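Local structure of AT5g51070/K3K7_27 (Arabidopsis thaliana, 5GKM) at residues 9-14 with 116-121; 20-25 with 37-41; 30-35 with 93-99; 75-79 with 132-137. The protein probably acts, as part of full-length ClpD, as an ATP-hydrolysing Clp chaperone associated with the caseinolytic protease, of which this chain is the N-terminal domain. All blocks are in the same frame, centred on the assembly; numbering follows the deposited sequence. Where two conformers were deposited one is given.

From the N terminus, contact 1 opens at 9-14, contact 2 at 20-25 and contact 3 at 30-35. Contact 2 is the first to close, at 37-41, pairing helices 12-27 and 35-45. Contact 3 closes at 93-99, joining the loop between those helices to the start of helix 97-112, and so crosses contact 2, which it touches through Gln22 with Met93. Contact 1 closes at 116-121, its long loop enclosing contacts 2 and 3. Contact 4, opened at 75-79, closes last at 132-137 and crosses contacts 1 and 3, bringing the loop after helix 59-71 to helix 134-142. Contacts 1 and 3 are matching bridges between the two halves of the Clp N-terminal domain.

Contact 1 (9-14 with 116-121); sequences RFTERA and QYIAPE
Short extended pieces, Phe10-Thr11 and Tyr117-Ala119, run parallel and meet in a single beta bridge, Phe10 with Ile118 (CA-CA 4.5 Å), just before each chain turns into a helix; Arg9 (phi/psi -89/1) and Gln116 (-82/-8) are turn-like. Gln116 O and OE1 both accept from Arg9 NH1, at 3.0 and 2.8 Å. At Tyr117 (-142/161), CA lies 3.3 Å from Arg9 O as a CA-H...O contact, and CB meets Thr11 CG2 at 3.6 Å. Ile118 (-112/113, chi1 m) makes the bridge: its N donates to Arg9 O (2.9 Å) and its O accepts from Thr11 N (2.9 Å), while CG2 sits over the Phe10 ring, 3.8 Å from the centroid, a CH-pi contact. Ala119 is the N-cap of helix 120-130, as Thr11 (chi1 p) is of helix 12-27, with Thr11 OG1 accepting from Ala14 N at 3.1 Å. Pro120 packs CG against Arg13 CB (3.5 Å) and CD against Ala14 CB (4.0 Å). Glu121 OE2 forms a salt bridge with Arg13 NH1 (3.1 Å); Arg156 and Glu45, respectively, are their further partners. Such pairing joins the two helical repeats of the Clp N-terminal domain, with Phe10 and Ile118 resting on Val107 of helix 97-112 and Glu121 facing helix 146-158.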
loop_
_atom_site.group_PDB
_atom_site.type_symbol
_atom_site.label_atom_id
_atom_site.label_comp_id
_atom_site.label_asym_id
_atom_site.label_seq_id
_atom_site.Cartn_x
_atom_site.Cartn_y
_atom_site.Cartn_z
ATOM N N ARG A 9 13.686 -0.163 10.507
ATOM C CA ARG A 9 12.633 -0.075 11.471
ATOM C C ARG A 9 11.281 -0.562 11.033
ATOM O O ARG A 9 10.375 -0.517 11.778
ATOM C CB ARG A 9 12.555 1.295 12.088
ATOM C CG ARG A 9 13.712 1.489 13.041
ATOM C CD ARG A 9 13.411 2.531 14.064
ATOM N NE ARG A 9 14.533 2.717 14.917
ATOM C CZ ARG A 9 14.516 2.567 16.224
ATOM N NH1 ARG A 9 13.400 2.274 16.832
ATOM N NH2 ARG A 9 15.634 2.751 16.917
ATOM N N PHE A 10 11.198 -1.047 9.813
ATOM C CA PHE A 10 9.955 -1.595 9.317
ATOM C C PHE A 10 9.742 -3.001 9.883
ATOM O O PHE A 10 10.643 -3.779 9.892
ATOM C CB PHE A 10 9.925 -1.618 7.786
ATOM C CG PHE A 10 9.668 -0.281 7.135
ATOM C CD1 PHE A 10 10.499 0.767 7.347
ATOM C CD2 PHE A 10 8.623 -0.105 6.268
ATOM C CE1 PHE A 10 10.271 1.980 6.755
ATOM C CE2 PHE A 10 8.411 1.100 5.669
ATOM C CZ PHE A 10 9.252 2.151 5.921
ATOM N N THR A 11 8.548 -3.289 10.350
ATOM C CA THR A 11 8.265 -4.571 10.887
ATOM C C THR A 11 8.256 -5.649 9.808
ATOM O O THR A 11 8.146 -5.398 8.645
ATOM C CB THR A 11 6.935 -4.653 11.624
ATOM O OG1 THR A 11 5.849 -4.583 10.707
ATOM C CG2 THR A 11 6.835 -3.543 12.664
ATOM N N GLU A 12 8.388 -6.872 10.295
ATOM C CA GLU A 12 8.230 -8.090 9.368
ATOM C C GLU A 12 6.879 -8.117 8.442
ATOM O O GLU A 12 6.970 -8.317 7.304
ATOM C CB GLU A 12 8.306 -9.400 10.166
ATOM C CG GLU A 12 8.142 -10.629 9.317
ATOM C CD GLU A 12 7.876 -11.901 10.136
ATOM O OE1 GLU A 12 8.017 -11.907 11.373
ATOM O OE2 GLU A 12 7.397 -12.879 9.556
ATOM N N ARG A 13 5.788 -7.707 9.063
ATOM C CA ARG A 13 4.573 -7.538 8.346
ATOM C C ARG A 13 4.709 -6.424 7.326
ATOM O O ARG A 13 4.173 -6.539 6.281
ATOM C CB ARG A 13 3.372 -7.200 9.218
ATOM C CG ARG A 13 3.019 -8.239 10.250
ATOM C CD ARG A 13 1.733 -7.910 10.996
ATOM N NE ARG A 13 0.696 -7.602 10.055
ATOM C CZ ARG A 13 -0.172 -6.635 10.205
ATOM N NH1 ARG A 13 -0.163 -5.907 11.294
ATOM N NH2 ARG A 13 -1.028 -6.387 9.231
ATOM N N ALA A 14 5.324 -5.332 7.715
ATOM C CA ALA A 14 5.401 -4.232 6.785
ATOM C C ALA A 14 6.242 -4.594 5.553
ATOM O O ALA A 14 5.943 -4.217 4.480
ATOM C CB ALA A 14 5.965 -3.008 7.464
ATOM N N GLN A 116 8.482 2.587 17.924
ATOM C CA GLN A 116 9.766 2.074 17.648
ATOM C C GLN A 116 9.850 1.424 16.268
ATOM O O GLN A 116 10.878 1.057 15.850
ATOM C CB GLN A 116 10.174 1.069 18.720
ATOM C CG GLN A 116 10.337 1.690 20.099
ATOM C CD GLN A 116 11.379 2.777 20.131
ATOM O OE1 GLN A 116 12.389 2.701 19.458
ATOM N NE2 GLN A 116 11.151 3.782 20.943
ATOM N N TYR A 117 8.726 1.282 15.621
ATOM C CA TYR A 117 8.629 0.497 14.413
ATOM C C TYR A 117 7.699 1.145 13.414
ATOM O O TYR A 117 6.925 1.922 13.778
ATOM C CB TYR A 117 8.107 -0.906 14.701
ATOM C CG TYR A 117 6.793 -0.980 15.472
ATOM C CD1 TYR A 117 5.608 -0.813 14.841
ATOM C CD2 TYR A 117 6.759 -1.225 16.841
ATOM C CE1 TYR A 117 4.422 -0.859 15.487
ATOM C CE2 TYR A 117 5.580 -1.313 17.504
ATOM C CZ TYR A 117 4.406 -1.109 16.836
ATOM O OH TYR A 117 3.227 -1.177 17.521
ATOM N N ILE A 118 7.814 0.763 12.155
ATOM C CA ILE A 118 6.873 1.165 11.128
ATOM C C ILE A 118 6.136 -0.105 10.733
ATOM O O ILE A 118 6.708 -1.016 10.241
ATOM C CB ILE A 118 7.547 1.735 9.857
ATOM C CG1 ILE A 118 8.203 3.075 10.095
ATOM C CG2 ILE A 118 6.528 1.980 8.779
ATOM C CD1 ILE A 118 9.585 3.013 10.631
ATOM N N ALA A 119 4.867 -0.126 11.042
ATOM C CA ALA A 119 3.993 -1.221 10.750
ATOM C C ALA A 119 3.181 -0.972 9.492
ATOM O O ALA A 119 3.130 0.052 8.994
ATOM C CB ALA A 119 3.082 -1.524 11.925
ATOM N N PRO A 120 2.489 -2.017 9.048
ATOM C CA PRO A 120 1.626 -1.832 7.877
ATOM C C PRO A 120 0.569 -0.722 8.102
ATOM O O PRO A 120 0.160 -0.070 7.209
ATOM C CB PRO A 120 0.929 -3.197 7.745
ATOM C CG PRO A 120 1.894 -4.146 8.272
ATOM C CD PRO A 120 2.497 -3.434 9.447
ATOM N N GLU A 121 0.162 -0.600 9.348
ATOM C CA GLU A 121 -0.836 0.374 9.695
ATOM C C GLU A 121 -0.330 1.806 9.481
ATOM O O GLU A 121 -1.044 2.628 9.087
ATOM C CB GLU A 121 -1.331 0.139 11.097
ATOM C CG GLU A 121 -2.144 -1.116 11.172
ATOM C CD GLU A 121 -1.336 -2.406 11.253
ATOM O OE1 GLU A 121 -0.182 -2.444 11.533
ATOM O OE2 GLU A 121 -1.971 -3.382 11.064
#

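Contact 2 (20-25 with 37-41); sequences FSQKEA and HLLLG
Ser21, His37 and Glu24 bury the most area where helix 20-25 crosses helix 37-41, the axes 7.4 Å apart at closest approach and 120° between their N-to-C directions. Ser21 (chi1 p) points its CB at the partner backbone, 3.4 Å from His37 O and 3.6 Å from Leu38 CA; its OG is hydrogen-bonded to Ile18 O within its own helix. This close fit depends on Gly41: the CA atoms of Ser21 and Gly41 are only 4.1 Å apart, and a CB on Gly41 would fall 2.7 Å from Ser21 N, a clash. These are the first two helices of the N-terminal repeat of the Clp N-terminal domain, an all-helical fold, and they meet without a hydrogen bond between the two segments. Glu24 (m, m) lays CG against Leu40 CB at 3.8 Å, so its aliphatic part packs while its carboxylate reaches Arg63 of helix 59-71 in a salt bridge. His37 (chi1 m) offers a ring face to Ala25, whose CB stands 4.0 Å from the ring centroid, 22° off the normal, as a CH-pi contact; His37 ND1 is hydrogen-bonded to Tyr34 N. Phe20 CB touches Gly41 CA at 3.9 Å. Leu38, whose CB points away from helix 20-25, packs on Val102 and Phe103 of helix 97-112.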
loop_
_atom_site.group_PDB
_atom_site.type_symbol
_atom_site.label_atom_id
_atom_site.label_comp_id
_atom_site.label_asym_id
_atom_site.label_seq_id
_atom_site.Cartn_x
_atom_site.Cartn_y
_atom_site.Cartn_z
ATOM N N PHE A 20 4.988 -7.886 -1.292
ATOM C CA PHE A 20 3.779 -8.286 -1.982
ATOM C C PHE A 20 3.398 -7.208 -2.954
ATOM O O PHE A 20 2.824 -7.483 -3.909
ATOM C CB PHE A 20 2.602 -8.626 -1.064
ATOM C CG PHE A 20 2.803 -9.842 -0.216
ATOM C CD1 PHE A 20 3.780 -10.745 -0.488
ATOM C CD2 PHE A 20 1.966 -10.099 0.828
ATOM C CE1 PHE A 20 3.955 -11.856 0.310
ATOM C CE2 PHE A 20 2.106 -11.216 1.610
ATOM C CZ PHE A 20 3.117 -12.093 1.363
ATOM N N SER A 21 3.674 -5.966 -2.570
ATOM C CA SER A 21 3.295 -4.869 -3.596
ATOM C C SER A 21 4.004 -4.935 -5.033
ATOM O O SER A 21 3.441 -4.750 -6.017
ATOM C CB SER A 21 3.468 -3.467 -2.988
ATOM O OG SER A 21 4.836 -3.047 -2.888
ATOM N N GLN A 22 5.228 -5.419 -4.862
ATOM C CA GLN A 22 6.085 -5.735 -5.995
ATOM C C GLN A 22 5.531 -6.907 -6.795
ATOM O O GLN A 22 5.410 -6.819 -7.957
ATOM C CB GLN A 22 7.502 -5.999 -5.575
ATOM C CG GLN A 22 8.204 -4.795 -4.964
ATOM C CD GLN A 22 9.545 -5.145 -4.372
ATOM O OE1 GLN A 22 9.664 -5.992 -3.565
ATOM N NE2 GLN A 22 10.544 -4.491 -4.831
ATOM N N LYS A 23 5.140 -7.944 -6.089
ATOM C CA LYS A 23 4.508 -9.054 -6.760
ATOM C C LYS A 23 3.213 -8.682 -7.425
ATOM O O LYS A 23 2.945 -9.114 -8.489
ATOM C CB LYS A 23 4.202 -10.175 -5.810
ATOM C CG LYS A 23 5.390 -10.693 -5.093
ATOM C CD LYS A 23 6.381 -11.389 -5.991
ATOM C CE LYS A 23 5.774 -12.400 -6.957
ATOM N NZ LYS A 23 4.914 -13.422 -6.333
ATOM N N GLU A 24 2.391 -7.901 -6.749
ATOM C CA GLU A 24 1.129 -7.499 -7.312
ATOM C C GLU A 24 1.272 -6.650 -8.562
ATOM O O GLU A 24 0.540 -6.791 -9.480
ATOM C CB GLU A 24 0.252 -6.786 -6.300
ATOM C CG GLU A 24 -0.159 -7.674 -5.145
ATOM C CD GLU A 24 -1.133 -8.780 -5.509
ATOM O OE1 GLU A 24 -2.035 -8.581 -6.257
ATOM O OE2 GLU A 24 -0.966 -9.856 -5.002
ATOM N N ALA A 25 2.234 -5.750 -8.516
ATOM C CA ALA A 25 2.509 -4.903 -9.646
ATOM C C ALA A 25 2.984 -5.742 -10.814
ATOM O O ALA A 25 2.550 -5.550 -11.901
ATOM C CB ALA A 25 3.536 -3.823 -9.295
ATOM N N HIS A 37 -0.755 -0.384 -6.187
ATOM C CA HIS A 37 -0.087 -1.632 -5.964
ATOM C C HIS A 37 0.289 -1.867 -4.527
ATOM O O HIS A 37 0.248 -2.944 -4.038
ATOM C CB HIS A 37 1.092 -1.816 -6.904
ATOM C CG HIS A 37 0.773 -1.460 -8.316
ATOM N ND1 HIS A 37 1.454 -0.537 -9.015
ATOM C CD2 HIS A 37 -0.218 -1.930 -9.153
ATOM C CE1 HIS A 37 0.918 -0.427 -10.224
ATOM N NE2 HIS A 37 -0.099 -1.290 -10.312
ATOM N N LEU A 38 0.713 -0.796 -3.890
ATOM C CA LEU A 38 0.978 -0.854 -2.469
ATOM C C LEU A 38 -0.314 -1.215 -1.698
ATOM O O LEU A 38 -0.284 -1.944 -0.779
ATOM C CB LEU A 38 1.529 0.485 -1.992
ATOM C CG LEU A 38 1.850 0.518 -0.509
ATOM C CD1 LEU A 38 2.854 -0.557 -0.088
ATOM C CD2 LEU A 38 2.332 1.896 -0.120
ATOM N N LEU A 39 -1.411 -0.676 -2.165
ATOM C CA LEU A 39 -2.670 -1.002 -1.538
ATOM C C LEU A 39 -2.932 -2.490 -1.660
ATOM O O LEU A 39 -3.314 -3.097 -0.731
ATOM C CB LEU A 39 -3.817 -0.198 -2.162
ATOM C CG LEU A 39 -5.211 -0.550 -1.679
ATOM C CD1 LEU A 39 -5.390 -0.303 -0.191
ATOM C CD2 LEU A 39 -6.215 0.254 -2.473
ATOM N N LEU A 40 -2.651 -3.035 -2.827
ATOM C CA LEU A 40 -2.807 -4.459 -3.006
ATOM C C LEU A 40 -1.907 -5.281 -2.071
ATOM O O LEU A 40 -2.328 -6.211 -1.519
ATOM C CB LEU A 40 -2.589 -4.883 -4.453
ATOM C CG LEU A 40 -3.567 -4.354 -5.490
ATOM C CD1 LEU A 40 -3.225 -4.843 -6.893
ATOM C CD2 LEU A 40 -4.987 -4.768 -5.171
ATOM N N GLY A 41 -0.670 -4.855 -1.910
ATOM C CA GLY A 41 0.212 -5.544 -1.019
ATOM C C GLY A 41 -0.238 -5.551 0.429
ATOM O O GLY A 41 -0.103 -6.493 1.107
#

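Contact 3 (30-35 with 93-99); sequences KDMVYT and MPFSIST
The loop before helix 35-45 runs parallel to the approach to helix 97-112, and Val33 (phi/psi -91/116) bridges Phe95 (-106/142), CA-CA 4.7 Å. Val33 N donates to Pro94 O at 2.9 Å. Val33 O accepts from Ser96 N and from Thr99 OG1 (chi1 m), each at 2.9 Å. Pro94 O also lies 3.4 Å from Met32 CA in a CA-H...O contact. Ser96 OG and Ser98 OG share a hydrogen bond of 2.8 Å; Ser98 OG also bonds water 1 (2.5 Å), which accepts from Thr35 N at 3.0 Å. Thr35 OG1 is bonded to Asp131, Tyr34 N to His37 ND1, and Tyr34 OH to Glu81 N. Apolar contacts flank this: Val33 CG2 meets Met93 SD and Val33 CB meets Phe95 CD1, both at 3.6 Å. Ser96 CB makes a CH-pi contact over the Tyr34 ring, 3.7 Å from its centroid. The bridge, between the two repeats of the Clp N-terminal domain, thus satisfies both main-chain polar atoms of buried Val33, leaving its side chain to apolar packing.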
loop_
_atom_site.group_PDB
_atom_site.type_symbol
_atom_site.label_atom_id
_atom_site.label_comp_id
_atom_site.label_asym_id
_atom_site.label_seq_id
_atom_site.Cartn_x
_atom_site.Cartn_y
_atom_site.Cartn_z
ATOM N N LYS A 30 3.290 -4.592 -14.706
ATOM C CA LYS A 30 3.987 -3.355 -14.432
ATOM C C LYS A 30 5.473 -3.524 -14.096
ATOM O O LYS A 30 5.901 -4.569 -13.792
ATOM C CB LYS A 30 3.282 -2.600 -13.311
ATOM C CG LYS A 30 1.777 -2.588 -13.410
ATOM C CD LYS A 30 1.276 -1.780 -14.569
ATOM C CE LYS A 30 -0.209 -1.960 -14.759
ATOM N NZ LYS A 30 -0.819 -1.113 -15.803
ATOM N N ASP A 31 6.237 -2.453 -14.210
ATOM C CA ASP A 31 7.634 -2.446 -13.866
ATOM C C ASP A 31 8.044 -1.442 -12.778
ATOM O O ASP A 31 9.174 -1.193 -12.611
ATOM C CB ASP A 31 8.483 -2.172 -15.092
ATOM C CG ASP A 31 8.285 -3.200 -16.174
ATOM O OD1 ASP A 31 8.529 -4.378 -15.930
ATOM O OD2 ASP A 31 7.887 -2.789 -17.259
ATOM N N MET A 32 7.053 -0.903 -12.106
ATOM C CA MET A 32 7.255 -0.026 -10.998
ATOM C C MET A 32 6.030 -0.096 -10.100
ATOM O O MET A 32 4.979 -0.211 -10.564
ATOM C CB MET A 32 7.439 1.370 -11.529
ATOM C CG MET A 32 7.570 2.371 -10.454
ATOM S SD MET A 32 8.066 3.953 -11.098
ATOM C CE MET A 32 9.788 3.720 -10.825
ATOM N N VAL A 33 6.242 0.021 -8.810
ATOM C CA VAL A 33 5.154 -0.080 -7.866
ATOM C C VAL A 33 4.582 1.308 -7.606
ATOM O O VAL A 33 5.239 2.157 -7.124
ATOM C CB VAL A 33 5.688 -0.577 -6.520
ATOM C CG1 VAL A 33 4.588 -0.630 -5.496
ATOM C CG2 VAL A 33 6.296 -1.939 -6.668
ATOM N N TYR A 34 3.339 1.501 -7.978
ATOM C CA TYR A 34 2.635 2.713 -7.692
ATOM C C TYR A 34 1.688 2.466 -6.497
ATOM O O TYR A 34 1.649 1.412 -5.988
ATOM C CB TYR A 34 1.908 3.252 -8.911
ATOM C CG TYR A 34 2.780 3.904 -9.957
ATOM C CD1 TYR A 34 3.435 3.167 -10.892
ATOM C CD2 TYR A 34 2.903 5.257 -9.993
ATOM C CE1 TYR A 34 4.214 3.780 -11.846
ATOM C CE2 TYR A 34 3.683 5.893 -10.938
ATOM C CZ TYR A 34 4.354 5.142 -11.850
ATOM O OH TYR A 34 5.091 5.780 -12.809
ATOM N N THR A 35 0.996 3.491 -6.053
ATOM C CA THR A 35 0.329 3.395 -4.778
ATOM C C THR A 35 -0.833 2.429 -4.749
ATOM O O THR A 35 -1.136 1.912 -3.745
ATOM C CB THR A 35 -0.027 4.753 -4.159
ATOM O OG1 THR A 35 -0.767 5.529 -5.074
ATOM C CG2 THR A 35 1.216 5.435 -3.799
ATOM N N MET A 93 11.992 -4.860 -8.247
ATOM C CA MET A 93 11.095 -3.743 -8.835
ATOM C C MET A 93 10.993 -2.372 -7.903
ATOM O O MET A 93 11.146 -2.433 -6.787
ATOM C CB MET A 93 9.662 -4.212 -8.841
ATOM C CG MET A 93 8.783 -3.292 -9.694
ATOM S SD MET A 93 7.051 -3.769 -9.648
ATOM C CE MET A 93 7.257 -5.267 -10.557
ATOM N N PRO A 94 11.354 -1.328 -8.659
ATOM C CA PRO A 94 11.444 -0.036 -8.029
ATOM C C PRO A 94 10.080 0.491 -7.653
ATOM O O PRO A 94 9.102 0.056 -8.123
ATOM C CB PRO A 94 12.059 0.853 -9.110
ATOM C CG PRO A 94 11.611 0.240 -10.379
ATOM C CD PRO A 94 11.654 -1.219 -10.105
ATOM N N PHE A 95 10.130 1.477 -6.771
ATOM C CA PHE A 95 8.952 2.142 -6.254
ATOM C C PHE A 95 8.811 3.523 -6.856
ATOM O O PHE A 95 9.756 4.193 -7.033
ATOM C CB PHE A 95 9.044 2.266 -4.739
ATOM C CG PHE A 95 9.193 0.939 -4.062
ATOM C CD1 PHE A 95 8.132 0.147 -3.921
ATOM C CD2 PHE A 95 10.390 0.500 -3.614
ATOM C CE1 PHE A 95 8.244 -1.060 -3.364
ATOM C CE2 PHE A 95 10.511 -0.718 -3.019
ATOM C CZ PHE A 95 9.434 -1.506 -2.913
ATOM N N SER A 96 7.587 3.918 -7.133
ATOM C CA SER A 96 7.337 5.215 -7.703
ATOM C C SER A 96 7.575 6.342 -6.705
ATOM O O SER A 96 7.666 6.123 -5.584
ATOM C CB SER A 96 5.933 5.304 -8.229
ATOM O OG SER A 96 5.027 5.410 -7.227
ATOM N N ILE A 97 7.679 7.569 -7.214
ATOM C CA ILE A 97 7.865 8.704 -6.350
ATOM C C ILE A 97 6.699 8.755 -5.398
ATOM O O ILE A 97 6.887 8.961 -4.272
ATOM C CB ILE A 97 7.865 9.984 -7.190
ATOM C CG1 ILE A 97 9.169 10.045 -7.942
ATOM C CG2 ILE A 97 7.713 11.236 -6.349
ATOM C CD1 ILE A 97 9.112 10.967 -9.148
ATOM N N SER A 98 5.513 8.573 -5.933
ATOM C CA SER A 98 4.299 8.587 -4.900
ATOM C C SER A 98 4.415 7.487 -3.714
ATOM O O SER A 98 4.134 7.741 -2.622
ATOM C CB SER A 98 3.013 8.418 -5.722
ATOM O OG SER A 98 3.067 7.284 -6.606
ATOM N N THR A 99 4.825 6.305 -4.159
ATOM C CA THR A 99 4.998 5.251 -3.241
ATOM C C THR A 99 6.092 5.619 -2.237
ATOM O O THR A 99 5.942 5.355 -1.122
ATOM C CB THR A 99 5.299 3.907 -3.963
ATOM O OG1 THR A 99 4.238 3.640 -4.839
ATOM C CG2 THR A 99 5.451 2.788 -2.949
HETATM O O HOH W 1 0.849 6.280 -7.184
#

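Contact 4 (75-79 with 132-137); sequences SDSKQ and DGSAGR
Lys78 lays its CE against Asp132 O (3.8 Å), while its NZ turns back to Asp76. It belongs to a type I beta turn, Asp76 to Gln79, closed by Gln79 N to Asp76 O (3.1 Å) and reinforced as an Asx turn by Lys78 N to Asp76 OD1 (3.1 Å). Asp132 (chi1 p) forms a second Asx turn, its OD1 accepting from Ser134 N (3.0 Å) and, very short at 2.5 Å, from Ser134 OG. Between them Gly133 is the helix N-cap at phi/psi 96/-7, where a CB would jam against the carbonyl of Asp132. The backbones stay apart, the CA atoms of Lys78 and Asp132 8.4 Å away, so side chains and water do the joining. Asp76 (chi1 t) centres a salt-bridge network: OD1 to Lys78 NZ at 2.9 Å, OD2 to Arg137 NH1 in a long pair of 3.7 Å, and OD2 also bonded to Trp70 of helix 59-71. Gln79 OE1 is bonded to Gln36. Water 2 donates to Asp76 OD2 (2.7 Å) and Ser134 OG (2.8 Å) and accepts from Lys78 NZ and Arg137 NH1 (3.2 Å each). Water 3 donates to Lys78 O at 2.9 Å and Asp132 OD2 at 2.8 Å.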
loop_
_atom_site.group_PDB
_atom_site.type_symbol
_atom_site.label_atom_id
_atom_site.label_comp_id
_atom_site.label_asym_id
_atom_site.label_seq_id
_atom_site.Cartn_x
_atom_site.Cartn_y
_atom_site.Cartn_z
ATOM N N SER A 75 -4.912 4.573 -20.030
ATOM C CA SER A 75 -3.866 4.541 -19.037
ATOM C C SER A 75 -3.769 5.844 -18.256
ATOM O O SER A 75 -4.379 6.808 -18.597
ATOM C CB SER A 75 -2.523 4.205 -19.658
ATOM O OG SER A 75 -2.103 5.136 -20.591
ATOM N N ASP A 76 -3.006 5.823 -17.165
ATOM C CA ASP A 76 -2.956 6.942 -16.246
ATOM C C ASP A 76 -1.771 7.851 -16.570
ATOM O O ASP A 76 -0.639 7.442 -16.478
ATOM C CB ASP A 76 -2.811 6.370 -14.828
ATOM C CG ASP A 76 -2.938 7.416 -13.717
ATOM O OD1 ASP A 76 -2.856 8.594 -13.987
ATOM O OD2 ASP A 76 -3.128 7.029 -12.569
ATOM N N SER A 77 -2.061 9.098 -16.917
ATOM C CA SER A 77 -1.043 10.028 -17.361
ATOM C C SER A 77 -0.003 10.302 -16.305
ATOM O O SER A 77 1.092 10.665 -16.602
ATOM C CB SER A 77 -1.687 11.346 -17.763
ATOM O OG SER A 77 -2.488 11.213 -18.926
ATOM N N LYS A 78 -0.399 10.091 -15.067
ATOM C CA LYS A 78 0.411 10.386 -13.900
ATOM C C LYS A 78 1.430 9.317 -13.580
ATOM O O LYS A 78 2.191 9.476 -12.690
ATOM C CB LYS A 78 -0.490 10.558 -12.660
ATOM C CG LYS A 78 -1.303 11.807 -12.634
ATOM C CD LYS A 78 -1.905 12.001 -11.283
ATOM C CE LYS A 78 -2.698 10.778 -10.863
ATOM N NZ LYS A 78 -3.697 10.296 -11.829
ATOM N N GLN A 79 1.399 8.209 -14.290
ATOM C CA GLN A 79 2.179 7.044 -13.931
ATOM C C GLN A 79 3.022 6.599 -15.102
ATOM O O GLN A 79 2.902 5.537 -15.589
ATOM C CB GLN A 79 1.271 5.890 -13.422
ATOM C CG GLN A 79 0.328 6.301 -12.302
ATOM C CD GLN A 79 -0.205 5.141 -11.460
ATOM O OE1 GLN A 79 -0.145 4.020 -11.850
ATOM N NE2 GLN A 79 -0.755 5.472 -10.296
ATOM N N ASP A 132 -1.327 9.944 -4.553
ATOM C CA ASP A 132 -1.675 10.692 -5.793
ATOM C C ASP A 132 -3.132 10.588 -6.178
ATOM O O ASP A 132 -3.529 11.067 -7.205
ATOM C CB ASP A 132 -0.789 10.334 -6.997
ATOM C CG ASP A 132 -0.943 8.908 -7.452
ATOM O OD1 ASP A 132 -1.704 8.207 -6.840
ATOM O OD2 ASP A 132 -0.286 8.517 -8.428
ATOM N N GLY A 133 -3.920 10.016 -5.298
ATOM C CA GLY A 133 -5.300 9.742 -5.517
ATOM C C GLY A 133 -5.599 8.339 -5.990
ATOM O O GLY A 133 -6.709 7.949 -6.056
ATOM N N SER A 134 -4.558 7.586 -6.270
ATOM C CA SER A 134 -4.739 6.231 -6.750
ATOM C C SER A 134 -5.434 5.321 -5.771
ATOM O O SER A 134 -6.311 4.645 -6.149
ATOM C CB SER A 134 -3.408 5.630 -7.192
ATOM O OG SER A 134 -2.827 6.448 -8.154
ATOM N N ALA A 135 -5.060 5.364 -4.520
ATOM C CA ALA A 135 -5.720 4.477 -3.559
ATOM C C ALA A 135 -7.204 4.737 -3.428
ATOM O O ALA A 135 -7.974 3.843 -3.351
ATOM C CB ALA A 135 -5.052 4.565 -2.187
ATOM N N GLY A 136 -7.541 6.001 -3.422
ATOM C CA GLY A 136 -8.904 6.407 -3.363
ATOM C C GLY A 136 -9.722 5.902 -4.507
ATOM O O GLY A 136 -10.843 5.584 -4.292
ATOM N N ARG A 137 -9.161 5.858 -5.689
ATOM C CA ARG A 137 -9.942 5.373 -6.801
ATOM C C ARG A 137 -10.346 3.928 -6.625
ATOM O O ARG A 137 -11.420 3.557 -6.949
ATOM C CB ARG A 137 -9.178 5.531 -8.088
ATOM C CG ARG A 137 -8.815 6.960 -8.413
ATOM C CD ARG A 137 -7.907 7.044 -9.609
ATOM N NE ARG A 137 -8.624 6.826 -10.830
ATOM C CZ ARG A 137 -8.051 6.771 -12.023
ATOM N NH1 ARG A 137 -6.751 6.928 -12.136
ATOM N NH2 ARG A 137 -8.764 6.575 -13.113
HETATM O O HOH W 2 -4.279 7.675 -10.164
HETATM O O HOH W 3 2.095 9.282 -9.757
#